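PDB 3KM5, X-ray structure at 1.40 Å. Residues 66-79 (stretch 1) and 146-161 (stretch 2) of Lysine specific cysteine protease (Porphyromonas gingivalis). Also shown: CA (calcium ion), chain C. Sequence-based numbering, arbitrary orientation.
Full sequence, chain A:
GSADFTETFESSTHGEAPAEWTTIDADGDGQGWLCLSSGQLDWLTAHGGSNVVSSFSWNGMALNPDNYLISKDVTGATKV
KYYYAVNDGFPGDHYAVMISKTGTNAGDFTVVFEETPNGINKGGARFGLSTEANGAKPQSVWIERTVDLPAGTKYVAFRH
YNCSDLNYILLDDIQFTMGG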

# COMPACT_ATOMS: atom_id res chain seq x y z
N ASP A 66 -5.91 -6.86 -7.88
CA ASP A 66 -4.91 -7.83 -7.44
C ASP A 66 -3.55 -7.24 -7.79
O ASP A 66 -2.93 -7.58 -8.82
N ASN A 67 -3.14 -6.30 -6.96
CA ASN A 67 -2.01 -5.44 -7.25
C ASN A 67 -0.87 -5.73 -6.28
O ASN A 67 -1.06 -5.71 -5.05
N TYR A 68 0.31 -6.03 -6.82
CA TYR A 68 1.52 -6.28 -6.00
C TYR A 68 2.48 -5.10 -6.03
O TYR A 68 2.82 -4.58 -7.08
N LEU A 69 2.96 -4.79 -4.86
CA LEU A 69 4.03 -3.81 -4.65
C LEU A 69 5.21 -4.58 -4.06
O LEU A 69 5.11 -5.10 -2.94
N ILE A 70 6.33 -4.63 -4.78
CA ILE A 70 7.45 -5.51 -4.47
C ILE A 70 8.74 -4.75 -4.19
O ILE A 70 9.18 -3.90 -4.97
N SER A 71 9.33 -5.04 -3.04
CA SER A 71 10.55 -4.35 -2.60
C SER A 71 11.74 -4.71 -3.47
O SER A 71 11.73 -5.64 -4.25
N LYS A 72 12.81 -3.95 -3.28
CA LYS A 72 14.15 -4.33 -3.71
C LYS A 72 14.59 -5.54 -2.90
O LYS A 72 13.94 -5.95 -1.91
N ASP A 73 15.73 -6.12 -3.29
CA ASP A 73 16.35 -7.20 -2.53
C ASP A 73 16.69 -6.70 -1.12
O ASP A 73 17.44 -5.73 -0.94
N VAL A 74 16.01 -7.31 -0.14
CA VAL A 74 16.20 -7.03 1.28
C VAL A 74 16.70 -8.26 2.05
O VAL A 74 16.43 -8.42 3.26
N THR A 75 17.48 -9.10 1.36
CA THR A 75 18.03 -10.29 2.01
C THR A 75 18.66 -9.89 3.34
O THR A 75 19.49 -8.98 3.39
N GLY A 76 18.28 -10.58 4.40
CA GLY A 76 18.71 -10.20 5.76
C GLY A 76 17.63 -9.59 6.64
O GLY A 76 17.75 -9.56 7.87
N ALA A 77 16.54 -9.15 6.01
CA ALA A 77 15.44 -8.56 6.74
C ALA A 77 14.77 -9.62 7.60
O ALA A 77 14.54 -10.72 7.13
N THR A 78 14.51 -9.28 8.86
CA THR A 78 13.85 -10.13 9.80
C THR A 78 12.47 -9.60 10.20
O THR A 78 11.67 -10.36 10.75
N LYS A 79 12.20 -8.31 9.96
CA LYS A 79 10.96 -7.67 10.39
C LYS A 79 10.62 -6.59 9.36
O LYS A 79 11.53 -5.93 8.86
N THR A 146 3.52 -4.71 12.52
CA THR A 146 4.87 -5.27 12.56
C THR A 146 4.73 -6.76 12.23
O THR A 146 4.04 -7.50 12.95
N VAL A 147 5.40 -7.18 11.16
CA VAL A 147 5.23 -8.51 10.61
C VAL A 147 6.58 -9.22 10.58
O VAL A 147 7.57 -8.68 10.10
N ASP A 148 6.60 -10.42 11.14
CA ASP A 148 7.80 -11.24 11.18
C ASP A 148 8.11 -11.76 9.76
O ASP A 148 7.21 -12.19 9.06
N LEU A 149 9.38 -11.70 9.34
CA LEU A 149 9.78 -12.21 8.03
C LEU A 149 10.55 -13.53 8.18
O LEU A 149 11.50 -13.59 8.97
N PRO A 150 10.10 -14.59 7.49
CA PRO A 150 10.78 -15.89 7.58
C PRO A 150 12.21 -15.80 7.14
O PRO A 150 12.58 -14.95 6.32
N ALA A 151 13.03 -16.67 7.70
CA ALA A 151 14.41 -16.76 7.29
C ALA A 151 14.50 -17.01 5.79
O ALA A 151 13.77 -17.83 5.25
N GLY A 152 15.40 -16.33 5.14
CA GLY A 152 15.55 -16.46 3.69
C GLY A 152 14.76 -15.43 2.86
O GLY A 152 14.92 -15.35 1.66
N THR A 153 13.92 -14.61 3.51
CA THR A 153 13.17 -13.58 2.79
C THR A 153 14.14 -12.73 1.98
O THR A 153 15.12 -12.18 2.51
N LYS A 154 13.84 -12.58 0.69
CA LYS A 154 14.61 -11.75 -0.23
C LYS A 154 13.81 -10.54 -0.73
O LYS A 154 14.33 -9.45 -0.88
N TYR A 155 12.52 -10.75 -1.02
CA TYR A 155 11.62 -9.68 -1.43
C TYR A 155 10.39 -9.72 -0.57
O TYR A 155 9.91 -10.80 -0.23
N VAL A 156 9.89 -8.54 -0.26
CA VAL A 156 8.65 -8.37 0.48
C VAL A 156 7.66 -7.69 -0.45
O VAL A 156 7.99 -6.70 -1.10
N ALA A 157 6.45 -8.23 -0.53
CA ALA A 157 5.40 -7.66 -1.36
C ALA A 157 4.20 -7.30 -0.51
O ALA A 157 3.88 -7.99 0.45
N PHE A 158 3.52 -6.22 -0.89
CA PHE A 158 2.20 -5.87 -0.36
C PHE A 158 1.23 -6.09 -1.51
O PHE A 158 1.42 -5.58 -2.64
N ARG A 159 0.17 -6.84 -1.23
CA ARG A 159 -0.77 -7.28 -2.26
C ARG A 159 -2.15 -6.80 -1.86
O ARG A 159 -2.68 -7.24 -0.85
N HIS A 160 -2.73 -5.90 -2.64
CA HIS A 160 -4.09 -5.43 -2.43
C HIS A 160 -4.97 -6.31 -3.31
O HIS A 160 -4.87 -6.29 -4.54
N TYR A 161 -5.83 -7.10 -2.68
CA TYR A 161 -6.58 -8.10 -3.41
C TYR A 161 -7.74 -8.58 -2.59
O TYR A 161 -7.88 -8.22 -1.44

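The strand around Asn67 to Leu69 runs antiparallel to the one around Ala157 to His160, so their side chains alternate between two sheet faces. Asp66, Tyr68 and Ile70 share one face with Ala157 and Arg159. Asn67 and Leu69 share the other with Phe158 and His160.

Arg159 is fully extended, with chi1 to chi3 all t. This lifts its guanidinium off the sheet, on the face shared with Tyr68, to the carboxylate of Asp66, whose chi1 is also t. A two-pronged salt bridge results: NE of Arg159 lies 2.7 Å from OD1 of Asp66, and NH2 of Arg159 lies 3.1 Å from OD2 of Asp66. On the way the arginine chain crosses the face of the Tyr68 ring (chi1 m), with CG of Arg159 4.0 Å from the ring centroid in a CH-pi contact. The small Ala157 meets the edge of that ring and also packs on Ile70 (m, t), CB of Ala157 to CG1 of Ile70 being 4.0 Å.

On the other face, Asn67 takes chi1 m and its OD1 binds the calcium ion at 2.4 Å. Water 3 and atoms elsewhere in the structure are further ligands. Leu69 (t, p) meets Phe158 (m), CB to CB 4.4 Å.

At Ser71 the CA-to-CB bond points toward the other stretch. With chi1 p, its OG accepts from Val156 N at 3.0 Å and donates to Lys72 O at 2.8 Å. Asp73 (t) turns back to its own loop: OD1 of Asp73 accepts from both N and OG1 of Thr75, each at 2.8 Å. Val74 CG2 touches Val156 CG2 at 4.1 Å.

Leu149 (m, t) points in, its CD1 3.7 Å from Ala77 CB. Water 1 links Gly76 N and Ala77 O to Thr153 O; water 2 joins Ala77 O to Leu149 O. Lys79 bends through chi2 and chi3 p, and its NZ forms a salt bridge with Asp148 OD1 at 2.8 Å.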

# COMPACT_ATOMS: atom_id res chain seq x y z
CB ASP A 66 -5.16 -9.22 -8.05
CG ASP A 66 -4.24 -10.28 -7.45
OD1 ASP A 66 -3.47 -9.95 -6.54
OD2 ASP A 66 -4.20 -11.44 -7.94
CB ASN A 67 -2.39 -3.95 -7.09
CG ASN A 67 -3.54 -3.52 -7.96
OD1 ASN A 67 -3.74 -4.05 -9.04
ND2 ASN A 67 -4.25 -2.48 -7.52
CB TYR A 68 2.27 -7.52 -6.52
CG TYR A 68 1.59 -8.88 -6.43
CD1 TYR A 68 2.11 -9.88 -5.60
CD2 TYR A 68 0.54 -9.17 -7.23
CE1 TYR A 68 1.55 -11.13 -5.55
CE2 TYR A 68 -0.04 -10.44 -7.18
CZ TYR A 68 0.48 -11.40 -6.35
OH TYR A 68 -0.13 -12.66 -6.34
CB LEU A 69 3.55 -2.72 -3.70
CG LEU A 69 4.61 -1.70 -3.25
CD1 LEU A 69 5.01 -0.87 -4.42
CD2 LEU A 69 4.03 -0.82 -2.21
CB ILE A 70 7.69 -6.51 -5.65
CG1 ILE A 70 6.41 -7.29 -5.93
CG2 ILE A 70 8.83 -7.50 -5.37
CD1 ILE A 70 6.41 -8.15 -7.23
CB SER A 71 10.89 -4.72 -1.16
OG SER A 71 11.32 -6.08 -1.05
CB LYS A 72 15.11 -3.13 -3.50
CG LYS A 72 15.39 -2.81 -2.04
CD LYS A 72 16.26 -1.53 -1.93
CE LYS A 72 16.57 -1.16 -0.49
NZ LYS A 72 17.45 0.05 -0.39
CB ASP A 73 17.60 -7.67 -3.28
CG ASP A 73 18.28 -8.84 -2.63
OD1 ASP A 73 18.18 -9.03 -1.40
OD2 ASP A 73 18.94 -9.61 -3.37
CB VAL A 74 14.92 -6.40 1.95
CG1 VAL A 74 14.62 -5.02 1.37
CG2 VAL A 74 13.69 -7.32 1.83
CB THR A 75 19.07 -10.99 1.13
OG1 THR A 75 18.42 -11.49 -0.06
CG2 THR A 75 19.70 -12.17 1.89
CB ALA A 77 14.44 -7.96 5.74
CB THR A 78 14.70 -10.29 11.05
OG1 THR A 78 15.08 -8.99 11.54
CG2 THR A 78 16.00 -11.06 10.74
CB LYS A 79 11.08 -7.03 11.78
CG LYS A 79 9.76 -6.96 12.55
CD LYS A 79 9.36 -8.32 13.14
CE LYS A 79 9.90 -8.51 14.54
NZ LYS A 79 9.90 -9.95 15.02
CB THR A 146 5.49 -5.05 13.97
OG1 THR A 146 5.54 -3.67 14.28
CG2 THR A 146 6.90 -5.61 14.04
CB VAL A 147 4.65 -8.42 9.19
CG1 VAL A 147 4.62 -9.79 8.51
CG2 VAL A 147 3.25 -7.84 9.28
CB ASP A 148 7.57 -12.48 12.08
CG ASP A 148 7.31 -12.16 13.53
OD1 ASP A 148 7.53 -11.03 13.99
OD2 ASP A 148 6.92 -13.12 14.23
CB LEU A 149 10.61 -11.19 7.28
CG LEU A 149 9.97 -9.82 7.10
CD1 LEU A 149 10.96 -8.84 6.49
CD2 LEU A 149 8.75 -9.93 6.25
CB PRO A 150 10.00 -16.77 6.60
CG PRO A 150 8.68 -16.09 6.41
CD PRO A 150 8.89 -14.65 6.66
CB ALA A 151 15.07 -17.91 8.02
CB THR A 153 12.39 -12.70 3.76
OG1 THR A 153 11.34 -13.46 4.37
CG2 THR A 153 11.81 -11.46 3.05
CB LYS A 154 15.06 -12.61 -1.41
CG LYS A 154 15.82 -11.89 -2.50
CD LYS A 154 16.45 -12.93 -3.44
CE LYS A 154 17.19 -12.34 -4.61
NZ LYS A 154 17.37 -13.40 -5.64
CB TYR A 155 11.22 -9.81 -2.91
CG TYR A 155 12.37 -9.84 -3.90
CD1 TYR A 155 13.00 -8.67 -4.31
CD2 TYR A 155 12.82 -11.04 -4.43
CE1 TYR A 155 14.03 -8.69 -5.22
CE2 TYR A 155 13.88 -11.06 -5.35
CZ TYR A 155 14.48 -9.89 -5.73
OH TYR A 155 15.51 -9.98 -6.66
CB VAL A 156 8.89 -7.54 1.75
CG1 VAL A 156 7.54 -7.21 2.44
CG2 VAL A 156 9.84 -8.26 2.72
CB ALA A 157 4.96 -8.68 -2.43
CB PHE A 158 2.18 -4.41 0.10
CG PHE A 158 3.06 -4.15 1.25
CD1 PHE A 158 2.54 -4.15 2.54
CD2 PHE A 158 4.39 -3.88 1.06
CE1 PHE A 158 3.36 -3.92 3.64
CE2 PHE A 158 5.22 -3.64 2.15
CZ PHE A 158 4.70 -3.64 3.45
CB ARG A 159 -0.73 -8.80 -2.40
CG ARG A 159 -1.60 -9.32 -3.54
CD ARG A 159 -1.63 -10.82 -3.48
NE ARG A 159 -2.48 -11.44 -4.47
CZ ARG A 159 -2.77 -12.74 -4.53
NH1 ARG A 159 -2.28 -13.58 -3.62
NH2 ARG A 159 -3.56 -13.18 -5.50
CB HIS A 160 -4.18 -3.93 -2.84
CG HIS A 160 -5.53 -3.29 -2.67
ND1 HIS A 160 -5.91 -2.21 -3.43
CD2 HIS A 160 -6.56 -3.53 -1.81
CE1 HIS A 160 -7.08 -1.77 -3.01
NE2 HIS A 160 -7.51 -2.57 -2.05
CB TYR A 161 -5.66 -9.26 -3.82
CG TYR A 161 -5.45 -10.36 -2.81
CD1 TYR A 161 -5.75 -11.67 -3.14
CD2 TYR A 161 -4.92 -10.12 -1.55
CE1 TYR A 161 -5.58 -12.69 -2.25
CE2 TYR A 161 -4.72 -11.13 -0.67
CZ TYR A 161 -5.06 -12.42 -1.02
OH TYR A 161 -4.87 -13.49 -0.14
CA CA C . -5.04 -3.75 -11.06
O HOH W 1 15.94 -12.23 5.07
O HOH W 2 14.44 -13.49 8.69
O HOH W 3 -6.93 -2.95 -9.73